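Local coordinates for protein phenol hydroxylase component phL (Pseudomonas stutzeri, PDB 3U52) that probably forms the beta subunit of a multicomponent phenol hydroxylase, which supports the catalytic subunit in the hydroxylation of phenols, at residues E68-V73 / T147-M152; D75-Y80 / S260-N265; N106-L111 / E244-L249. One frame throughout, in Å; residues are numbered along the deposited sequence.

Contact 1 (E68-V73 / T147-M152); sequences EDWCAV and TTVSQM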
loop_
_atom_site.group_PDB
_atom_site.type_symbol
_atom_site.label_atom_id
_atom_site.label_comp_id
_atom_site.label_asym_id
_atom_site.label_seq_id
_atom_site.Cartn_x
_atom_site.Cartn_y
_atom_site.Cartn_z
ATOM N N GLU D 68 -25.936 -0.363 31.217
ATOM C CA GLU D 68 -26.621 -1.423 30.501
ATOM C C GLU D 68 -25.661 -1.977 29.450
ATOM O O GLU D 68 -25.565 -3.190 29.265
ATOM C CB GLU D 68 -27.914 -0.918 29.846
ATOM C CG GLU D 68 -28.763 -2.053 29.212
ATOM C CD GLU D 68 -29.305 -1.690 27.803
ATOM O OE1 GLU D 68 -30.532 -1.432 27.678
ATOM O OE2 GLU D 68 -28.503 -1.663 26.823
ATOM N N ASP D 69 -24.906 -1.093 28.803
ATOM C CA ASP D 69 -24.042 -1.510 27.689
ATOM C C ASP D 69 -22.796 -0.619 27.606
ATOM O O ASP D 69 -22.908 0.506 27.186
ATOM C CB ASP D 69 -24.872 -1.434 26.402
ATOM C CG ASP D 69 -24.153 -1.992 25.203
ATOM O OD1 ASP D 69 -22.970 -2.381 25.328
ATOM O OD2 ASP D 69 -24.789 -2.026 24.114
ATOM N N TRP D 70 -21.617 -1.106 28.008
ATOM C CA TRP D 70 -20.410 -0.241 27.990
ATOM C C TRP D 70 -19.961 0.252 26.588
ATOM O O TRP D 70 -19.247 1.254 26.474
ATOM C CB TRP D 70 -19.238 -0.888 28.724
ATOM C CG TRP D 70 -19.189 -0.570 30.185
ATOM C CD1 TRP D 70 -19.457 -1.430 31.226
ATOM C CD2 TRP D 70 -18.846 0.698 30.787
ATOM N NE1 TRP D 70 -19.305 -0.769 32.432
ATOM C CE2 TRP D 70 -18.933 0.530 32.195
ATOM C CE3 TRP D 70 -18.504 1.963 30.270
ATOM C CZ2 TRP D 70 -18.679 1.577 33.096
ATOM C CZ3 TRP D 70 -18.234 3.001 31.159
ATOM C CH2 TRP D 70 -18.339 2.799 32.573
ATOM N N CYS D 71 -20.342 -0.483 25.535
ATOM C CA CYS D 71 -20.223 -0.010 24.131
ATOM C C CYS D 71 -21.101 1.186 23.749
ATOM O O CYS D 71 -20.981 1.688 22.636
ATOM C CB CYS D 71 -20.522 -1.130 23.154
ATOM S SG CYS D 71 -19.394 -2.442 23.378
ATOM N N ALA D 72 -21.989 1.633 24.644
ATOM C CA ALA D 72 -22.572 2.965 24.516
ATOM C C ALA D 72 -21.462 4.034 24.492
ATOM O O ALA D 72 -21.635 5.116 23.907
ATOM C CB ALA D 72 -23.516 3.258 25.684
ATOM N N VAL D 73 -20.348 3.771 25.163
ATOM C CA VAL D 73 -19.240 4.723 25.138
ATOM C C VAL D 73 -18.415 4.407 23.900
ATOM O O VAL D 73 -17.836 3.323 23.803
ATOM C CB VAL D 73 -18.381 4.668 26.421
ATOM C CG1 VAL D 73 -17.092 5.448 26.238
ATOM C CG2 VAL D 73 -19.166 5.202 27.630
ATOM N N THR D 147 -13.833 -2.957 24.677
ATOM C CA THR D 147 -12.707 -2.558 23.781
ATOM C C THR D 147 -12.741 -1.083 23.417
ATOM O O THR D 147 -11.705 -0.465 23.379
ATOM C CB THR D 147 -12.611 -3.447 22.520
ATOM O OG1 THR D 147 -12.279 -4.754 22.965
ATOM C CG2 THR D 147 -11.505 -2.958 21.561
ATOM N N THR D 148 -13.934 -0.519 23.227
ATOM C CA THR D 148 -14.096 0.903 22.885
ATOM C C THR D 148 -13.538 1.763 24.005
ATOM O O THR D 148 -12.961 2.814 23.751
ATOM C CB THR D 148 -15.581 1.323 22.640
ATOM O OG1 THR D 148 -16.386 0.943 23.768
ATOM C CG2 THR D 148 -16.179 0.685 21.385
ATOM N N VAL D 149 -13.704 1.312 25.253
ATOM C CA VAL D 149 -13.211 2.087 26.401
ATOM C C VAL D 149 -11.736 1.816 26.664
ATOM O O VAL D 149 -10.965 2.752 26.811
ATOM C CB VAL D 149 -14.064 1.779 27.650
ATOM C CG1 VAL D 149 -13.478 2.475 28.888
ATOM C CG2 VAL D 149 -15.547 2.176 27.374
ATOM N N SER D 150 -11.315 0.550 26.701
ATOM C CA SER D 150 -9.892 0.288 26.986
ATOM C C SER D 150 -8.931 0.827 25.879
ATOM O O SER D 150 -7.827 1.316 26.173
ATOM C CB SER D 150 -9.666 -1.202 27.249
ATOM O OG SER D 150 -10.052 -1.940 26.074
ATOM N N GLN D 151 -9.349 0.777 24.606
ATOM C CA GLN D 151 -8.432 1.305 23.587
ATOM C C GLN D 151 -8.258 2.814 23.747
ATOM O O GLN D 151 -7.196 3.314 23.548
ATOM C CB GLN D 151 -8.813 0.889 22.167
ATOM C CG GLN D 151 -9.911 1.678 21.536
ATOM C CD GLN D 151 -10.178 1.230 20.074
ATOM O OE1 GLN D 151 -11.335 1.121 19.640
ATOM N NE2 GLN D 151 -9.118 1.012 19.332
ATOM N N MET D 152 -9.295 3.544 24.138
ATOM C CA MET D 152 -9.140 5.011 24.269
ATOM C C MET D 152 -8.180 5.332 25.383
ATOM O O MET D 152 -7.440 6.298 25.340
ATOM C CB MET D 152 -10.500 5.645 24.551
ATOM C CG MET D 152 -11.468 5.598 23.350
ATOM S SD MET D 152 -12.906 6.709 23.629
ATOM C CE MET D 152 -13.801 5.992 24.995
#
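Val73 pushes its CG1 methyl into the hollow between Val149 and Met152, which lie one turn apart near the start of helix 147-175. CG1 stands opposite its own backbone N (chi1 168°), and this turn brings it to 3.6 Å from Met152 CE. The thioether chain of Met152 is bent at its last torsion, closing the hollow from one side. Val149 answers with a bump of its own: its CG2 fits the notch between Val73 and Trp70, 3.8 Å from Val73 CG1. The same methyl comes to 4.1 Å from Trp70 CE3, approaching the indole obliquely. Beside the apolar fittings lies one polar contact. Thr148 OG1 donates to the backbone carbonyl Val73 O at 2.8 Å, arriving head-on with a C=O...donor angle of 175°. A chi1 of 54° tucks OG1 between the backbone N and the carbonyl carbon and turns it to this acceptor. The 3-10 turn 70-72, closed by Val73 N bonding to Trp70 O at 3.0 Å, delivers both Trp70 and Val73 to the helix. Met267 and Ala270 of helix 251-274 also pack on Val73, and the ring of Trp211 meets that of Trp70. The contact joins the loop before helix 81-105 to the all-helical core. Its chemistry is mostly apolar, methyls against methyls and an indole, with one directed bond that satisfies a buried carbonyl and ties the loop to the helix's first turn.

Contact 2 (D75-Y80 / S260-N265); sequences DPRQFY and SLRWTN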
loop_
_atom_site.group_PDB
_atom_site.type_symbol
_atom_site.label_atom_id
_atom_site.label_comp_id
_atom_site.label_asym_id
_atom_site.label_seq_id
_atom_site.Cartn_x
_atom_site.Cartn_y
_atom_site.Cartn_z
ATOM N N ASP D 75 -15.938 6.267 20.468
ATOM C CA ASP D 75 -14.964 7.318 20.210
ATOM C C ASP D 75 -15.456 8.144 19.004
ATOM O O ASP D 75 -15.613 7.594 17.911
ATOM C CB ASP D 75 -13.595 6.694 19.918
ATOM C CG ASP D 75 -12.487 7.743 19.753
ATOM O OD1 ASP D 75 -12.774 8.944 19.851
ATOM O OD2 ASP D 75 -11.328 7.383 19.512
ATOM N N PRO D 76 -15.721 9.455 19.209
ATOM C CA PRO D 76 -16.053 10.375 18.111
ATOM C C PRO D 76 -14.962 10.483 17.028
ATOM O O PRO D 76 -15.298 10.735 15.870
ATOM C CB PRO D 76 -16.257 11.743 18.811
ATOM C CG PRO D 76 -16.394 11.433 20.281
ATOM C CD PRO D 76 -15.711 10.108 20.530
ATOM N N ARG D 77 -13.686 10.328 17.391
ATOM C CA ARG D 77 -12.561 10.332 16.450
ATOM C C ARG D 77 -12.480 9.014 15.624
ATOM O O ARG D 77 -11.787 8.953 14.615
ATOM C CB ARG D 77 -11.241 10.546 17.221
ATOM C CG ARG D 77 -11.161 11.798 18.102
ATOM C CD ARG D 77 -10.022 11.613 19.130
ATOM N NE ARG D 77 -10.112 10.336 19.856
ATOM C CZ ARG D 77 -9.145 9.815 20.619
ATOM N NH1 ARG D 77 -8.049 10.494 20.846
ATOM N NH2 ARG D 77 -9.302 8.625 21.195
ATOM N N GLN D 78 -13.173 7.965 16.075
ATOM C CA GLN D 78 -13.131 6.629 15.421
ATOM C C GLN D 78 -11.712 6.032 15.293
ATOM O O GLN D 78 -11.342 5.441 14.275
ATOM C CB GLN D 78 -13.837 6.700 14.076
ATOM C CG GLN D 78 -15.190 7.384 14.206
ATOM C CD GLN D 78 -16.293 6.448 14.515
ATOM O OE1 GLN D 78 -16.804 6.410 15.670
ATOM N NE2 GLN D 78 -16.708 5.677 13.509
ATOM N N PHE D 79 -10.915 6.195 16.341
ATOM C CA PHE D 79 -9.570 5.697 16.350
ATOM C C PHE D 79 -9.560 4.177 16.618
ATOM O O PHE D 79 -9.821 3.729 17.715
ATOM C CB PHE D 79 -8.739 6.409 17.427
ATOM C CG PHE D 79 -8.190 7.754 17.033
ATOM C CD1 PHE D 79 -7.381 8.455 17.936
ATOM C CD2 PHE D 79 -8.454 8.341 15.802
ATOM C CE1 PHE D 79 -6.858 9.726 17.596
ATOM C CE2 PHE D 79 -7.939 9.615 15.468
ATOM C CZ PHE D 79 -7.124 10.295 16.339
ATOM N N TYR D 80 -9.232 3.403 15.595
ATOM C CA TYR D 80 -8.670 2.066 15.785
ATOM C C TYR D 80 -7.190 2.303 15.663
ATOM O O TYR D 80 -6.773 3.460 15.405
ATOM C CB TYR D 80 -9.235 1.056 14.779
ATOM C CG TYR D 80 -9.043 1.477 13.345
ATOM C CD1 TYR D 80 -8.010 0.957 12.596
ATOM C CD2 TYR D 80 -9.883 2.392 12.754
ATOM C CE1 TYR D 80 -7.789 1.358 11.292
ATOM C CE2 TYR D 80 -9.684 2.783 11.448
ATOM C CZ TYR D 80 -8.620 2.263 10.727
ATOM O OH TYR D 80 -8.387 2.644 9.414
ATOM N N SER D 260 -8.578 15.660 22.699
ATOM C CA SER D 260 -8.916 14.739 23.773
ATOM C C SER D 260 -10.257 15.079 24.413
ATOM O O SER D 260 -10.954 14.227 24.928
ATOM C CB SER D 260 -7.828 14.753 24.834
ATOM O OG SER D 260 -7.962 15.919 25.627
ATOM N N LEU D 261 -10.615 16.345 24.360
ATOM C CA LEU D 261 -11.955 16.781 24.728
ATOM C C LEU D 261 -13.048 16.040 23.958
ATOM O O LEU D 261 -14.119 15.767 24.501
ATOM C CB LEU D 261 -12.044 18.286 24.546
ATOM C CG LEU D 261 -11.858 19.366 25.626
ATOM C CD1 LEU D 261 -11.089 18.974 26.854
ATOM C CD2 LEU D 261 -11.298 20.626 24.984
ATOM N N ARG D 262 -12.796 15.649 22.709
ATOM C CA ARG D 262 -13.827 14.918 21.964
ATOM C C ARG D 262 -14.227 13.621 22.653
ATOM O O ARG D 262 -15.414 13.394 22.906
ATOM C CB ARG D 262 -13.400 14.673 20.505
ATOM C CG ARG D 262 -13.222 15.993 19.719
ATOM C CD ARG D 262 -13.013 15.707 18.258
ATOM N NE ARG D 262 -14.220 15.174 17.629
ATOM C CZ ARG D 262 -14.218 14.561 16.448
ATOM N NH1 ARG D 262 -13.069 14.392 15.799
ATOM N NH2 ARG D 262 -15.347 14.102 15.931
ATOM N N TRP D 263 -13.265 12.772 22.997
ATOM C CA TRP D 263 -13.652 11.477 23.512
ATOM C C TRP D 263 -13.977 11.542 24.998
ATOM O O TRP D 263 -14.834 10.801 25.438
ATOM C CB TRP D 263 -12.589 10.416 23.223
ATOM C CG TRP D 263 -11.308 10.512 24.031
ATOM C CD1 TRP D 263 -10.151 11.159 23.663
ATOM C CD2 TRP D 263 -11.020 9.882 25.299
ATOM N NE1 TRP D 263 -9.201 11.015 24.631
ATOM C CE2 TRP D 263 -9.693 10.233 25.644
ATOM C CE3 TRP D 263 -11.761 9.071 26.186
ATOM C CZ2 TRP D 263 -9.079 9.789 26.848
ATOM C CZ3 TRP D 263 -11.167 8.631 27.364
ATOM C CH2 TRP D 263 -9.843 8.999 27.694
ATOM N N THR D 264 -13.273 12.383 25.776
ATOM C CA THR D 264 -13.568 12.460 27.203
ATOM C C THR D 264 -14.942 13.067 27.465
ATOM O O THR D 264 -15.677 12.559 28.298
ATOM C CB THR D 264 -12.512 13.181 28.040
ATOM O OG1 THR D 264 -12.438 14.541 27.644
ATOM C CG2 THR D 264 -11.122 12.535 27.919
ATOM N N ASN D 265 -15.329 14.119 26.745
ATOM C CA ASN D 265 -16.740 14.575 26.778
ATOM C C ASN D 265 -17.782 13.542 26.289
ATOM O O ASN D 265 -18.840 13.425 26.903
ATOM C CB ASN D 265 -16.925 15.875 25.996
ATOM C CG ASN D 265 -16.270 17.068 26.664
ATOM O OD1 ASN D 265 -15.934 17.019 27.843
ATOM N ND2 ASN D 265 -16.112 18.165 25.912
#
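Arg77 lays its guanidinium against the indole of Trp263, CZ lying 3.5 Å from Trp263 CD1 with the two planes 30° apart. The loop here is an Asx turn nested in a type I beta turn, Asp75 to Gln78, which packs on helix 251-274. Phe79 CD1 covers the opposite face of the guanidinium, so the group is sandwiched between two aromatic side chains. Its rotation is fixed by Asp75, gripped side-on. Arg77 NE reaches Asp75 OD1 at 3.0 Å, almost straight at 171°. Arg77 NH2 reaches Asp75 OD2 at 2.9 Å. Asp75 OD1 also takes the backbone Arg77 N at 3.0 Å, from above the carboxylate plane, which makes the Asx turn. Arg77 NH1 has a further salt bridge with Glu259, so carboxylates on both the loop and the helix share this one charge. Asp75 OD1 lies 3.7 Å from Trp263 CB, packing on the helix as well. On the outer side Arg262, bent at chi3 (69°), folds back over the turn, one face of its guanidinium on Pro76 C and Arg77 CA. Beneath that arm the proline ring wedges against the helix backbone, Pro76 CG 3.4 Å from Arg262 O.

Contact 3 (N106-L111 / E244-L249); sequences NLLTRL and EDVSML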
loop_
_atom_site.group_PDB
_atom_site.type_symbol
_atom_site.label_atom_id
_atom_site.label_comp_id
_atom_site.label_asym_id
_atom_site.label_seq_id
_atom_site.Cartn_x
_atom_site.Cartn_y
_atom_site.Cartn_z
ATOM N N ASN D 106 19.542 27.718 18.802
ATOM C CA ASN D 106 19.839 28.004 20.188
ATOM C C ASN D 106 18.821 28.895 20.837
ATOM O O ASN D 106 19.161 29.768 21.631
ATOM C CB ASN D 106 21.234 28.611 20.328
ATOM C CG ASN D 106 22.288 27.729 19.740
ATOM O OD1 ASN D 106 22.409 26.548 20.074
ATOM N ND2 ASN D 106 23.070 28.295 18.863
ATOM N N LEU D 107 17.560 28.648 20.520
ATOM C CA LEU D 107 16.487 29.467 21.044
ATOM C C LEU D 107 16.328 29.330 22.570
ATOM O O LEU D 107 15.928 30.280 23.232
ATOM C CB LEU D 107 15.180 29.186 20.285
ATOM C CG LEU D 107 15.263 29.477 18.769
ATOM C CD1 LEU D 107 13.904 29.322 18.086
ATOM C CD2 LEU D 107 15.790 30.903 18.528
ATOM N N LEU D 108 16.668 28.162 23.114
ATOM C CA LEU D 108 16.571 27.907 24.556
ATOM C C LEU D 108 17.874 28.147 25.284
ATOM O O LEU D 108 17.858 28.675 26.391
ATOM C CB LEU D 108 16.107 26.486 24.843
ATOM C CG LEU D 108 14.675 26.134 24.434
ATOM C CD1 LEU D 108 14.249 24.859 25.171
ATOM C CD2 LEU D 108 13.690 27.261 24.705
ATOM N N THR D 109 18.991 27.766 24.672
ATOM C CA THR D 109 20.296 27.933 25.306
ATOM C C THR D 109 20.743 29.407 25.328
ATOM O O THR D 109 21.507 29.800 26.204
ATOM C CB THR D 109 21.390 27.068 24.666
ATOM O OG1 THR D 109 21.434 27.360 23.269
ATOM C CG2 THR D 109 21.118 25.597 24.848
ATOM N N ARG D 110 20.247 30.224 24.402
ATOM C CA ARG D 110 20.525 31.669 24.442
ATOM C C ARG D 110 19.743 32.461 25.510
ATOM O O ARG D 110 20.006 33.665 25.705
ATOM C CB ARG D 110 20.296 32.317 23.083
ATOM C CG ARG D 110 18.910 32.897 22.922
ATOM C CD ARG D 110 18.794 33.406 21.503
ATOM N NE ARG D 110 17.490 33.981 21.189
ATOM C CZ ARG D 110 17.073 34.204 19.944
ATOM N NH1 ARG D 110 17.856 33.882 18.911
ATOM N NH2 ARG D 110 15.880 34.724 19.732
ATOM N N LEU D 111 18.770 31.821 26.163
ATOM C CA LEU D 111 18.028 32.473 27.253
ATOM C C LEU D 111 18.961 32.659 28.467
ATOM O O LEU D 111 19.942 31.928 28.637
ATOM C CB LEU D 111 16.765 31.659 27.635
ATOM C CG LEU D 111 15.559 31.442 26.717
ATOM C CD1 LEU D 111 14.596 30.364 27.308
ATOM C CD2 LEU D 111 14.778 32.724 26.455
ATOM N N GLU D 244 9.018 33.234 25.156
ATOM C CA GLU D 244 8.002 33.063 24.115
ATOM C C GLU D 244 8.292 31.870 23.166
ATOM O O GLU D 244 7.376 31.180 22.754
ATOM C CB GLU D 244 7.835 34.401 23.340
ATOM C CG GLU D 244 6.673 34.462 22.308
ATOM C CD GLU D 244 6.874 35.530 21.150
ATOM O OE1 GLU D 244 7.286 36.694 21.439
ATOM O OE2 GLU D 244 6.601 35.191 19.946
ATOM N N ASP D 245 9.567 31.622 22.843
ATOM C CA ASP D 245 9.923 30.542 21.903
ATOM C C ASP D 245 9.536 29.109 22.346
ATOM O O ASP D 245 9.343 28.251 21.518
ATOM C CB ASP D 245 11.398 30.635 21.484
ATOM C CG ASP D 245 11.703 31.934 20.669
ATOM O OD1 ASP D 245 10.755 32.632 20.264
ATOM O OD2 ASP D 245 12.892 32.252 20.429
ATOM N N VAL D 246 9.374 28.858 23.636
ATOM C CA VAL D 246 8.882 27.533 24.070
ATOM C C VAL D 246 7.464 27.213 23.589
ATOM O O VAL D 246 7.088 26.069 23.603
ATOM C CB VAL D 246 8.947 27.301 25.620
ATOM C CG1 VAL D 246 10.304 27.694 26.159
ATOM C CG2 VAL D 246 7.851 28.054 26.301
ATOM N N SER D 247 6.690 28.208 23.165
ATOM C CA SER D 247 5.357 27.988 22.584
ATOM C C SER D 247 5.347 27.046 21.379
ATOM O O SER D 247 4.382 26.339 21.142
ATOM C CB SER D 247 4.750 29.295 22.101
ATOM O OG SER D 247 4.221 30.051 23.152
ATOM N N MET D 248 6.393 27.095 20.574
ATOM C CA MET D 248 6.411 26.257 19.407
ATOM C C MET D 248 6.693 24.831 19.831
ATOM O O MET D 248 6.308 23.884 19.126
ATOM C CB MET D 248 7.406 26.772 18.348
ATOM C CG MET D 248 8.883 26.738 18.733
ATOM S SD MET D 248 9.933 27.424 17.364
ATOM C CE MET D 248 9.747 29.184 17.569
ATOM N N LEU D 249 7.324 24.666 20.992
ATOM C CA LEU D 249 7.581 23.312 21.531
ATOM C C LEU D 249 6.384 22.666 22.216
ATOM O O LEU D 249 6.333 21.463 22.374
ATOM C CB LEU D 249 8.818 23.320 22.427
ATOM C CG LEU D 249 10.060 23.947 21.775
ATOM C CD1 LEU D 249 11.227 23.934 22.764
ATOM C CD2 LEU D 249 10.441 23.171 20.486
HETATM O O HOH W 1 14.555 32.428 22.537
#
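A Schellman motif ends helix 81-105 at Asn106, and the loop that follows sets Leu107 and Leu108 against Asp245, Val246, Met248 and Leu249 at the short, weakly bonded helix about 246-249. The two leucines point their branches to different parts of segment 244-249. The side chains of Leu108 and Val246 cross at about a right angle, with Leu108 CD2 3.7 Å from Val246 CG1, while Leu108 CD1 meets Leu249 CD1 tip to tip at 4.0 Å. Leu107 CD1 reaches Met248 CE at 4.2 Å, and its other methyl, CD2, lies 3.7 Å from Asp245 OD2. A chi1 of -65° sets the Asp245 carboxylate beside its backbone N and turns it to the loop.

The oxygen that touches Leu107 is also the polar centre of the contact. A water donates to Leu107 O at 2.6 Å and to Asp245 OD2 at 2.7 Å, bridging the loop backbone and the carboxylate. Arg110, its chain extended from CG to NE, brings NH2 to 3.9 Å from Asp245 OD2. This is a long salt bridge: the oxygen lies well out of the guanidinium plane, so charge attraction acts without an N-H aimed at it. Leu107 CD2 sits over one guanidinium face, towards its rim.

The site lies at the interface with the second subunit, another copy of this protein. Glu244 forms a salt bridge with Arg110 of the second subunit and lies close to Asp245 of that chain, like charges that the nearby arginines may offset; Met248 packs on its Met248. On the inner side, Ile170, Met173 and Ile174 of helix 147-175 back Leu108. Buried leucine packing therefore seems to hold the two pieces together, while Asp245 has a bridging water and only a long, undirected charge attraction across this contact.

Contacts 1 and 2 are neighbours, their centres 11 Å apart, and both fasten the loop between helices 31-36 and 81-105 to the helical core. They share an interface: Met152 SD of contact 1 lies 3.7 Å from Trp263 CE3 and 3.8 Å from Asp75 CB of contact 2. Contact 3 lies on the opposite side of the chain's centre from contact 1, with about 21 Å between nearest atoms; contact 2 is about 16 Å away by the same measure. The side chains of Arg262 and Val246 are each about 13 Å from a bound xenon. Tyr257, whose carbonyl O accepts from Ser260 OG of contact 2, lines a xenon site, as do Tyr227 and Asp232.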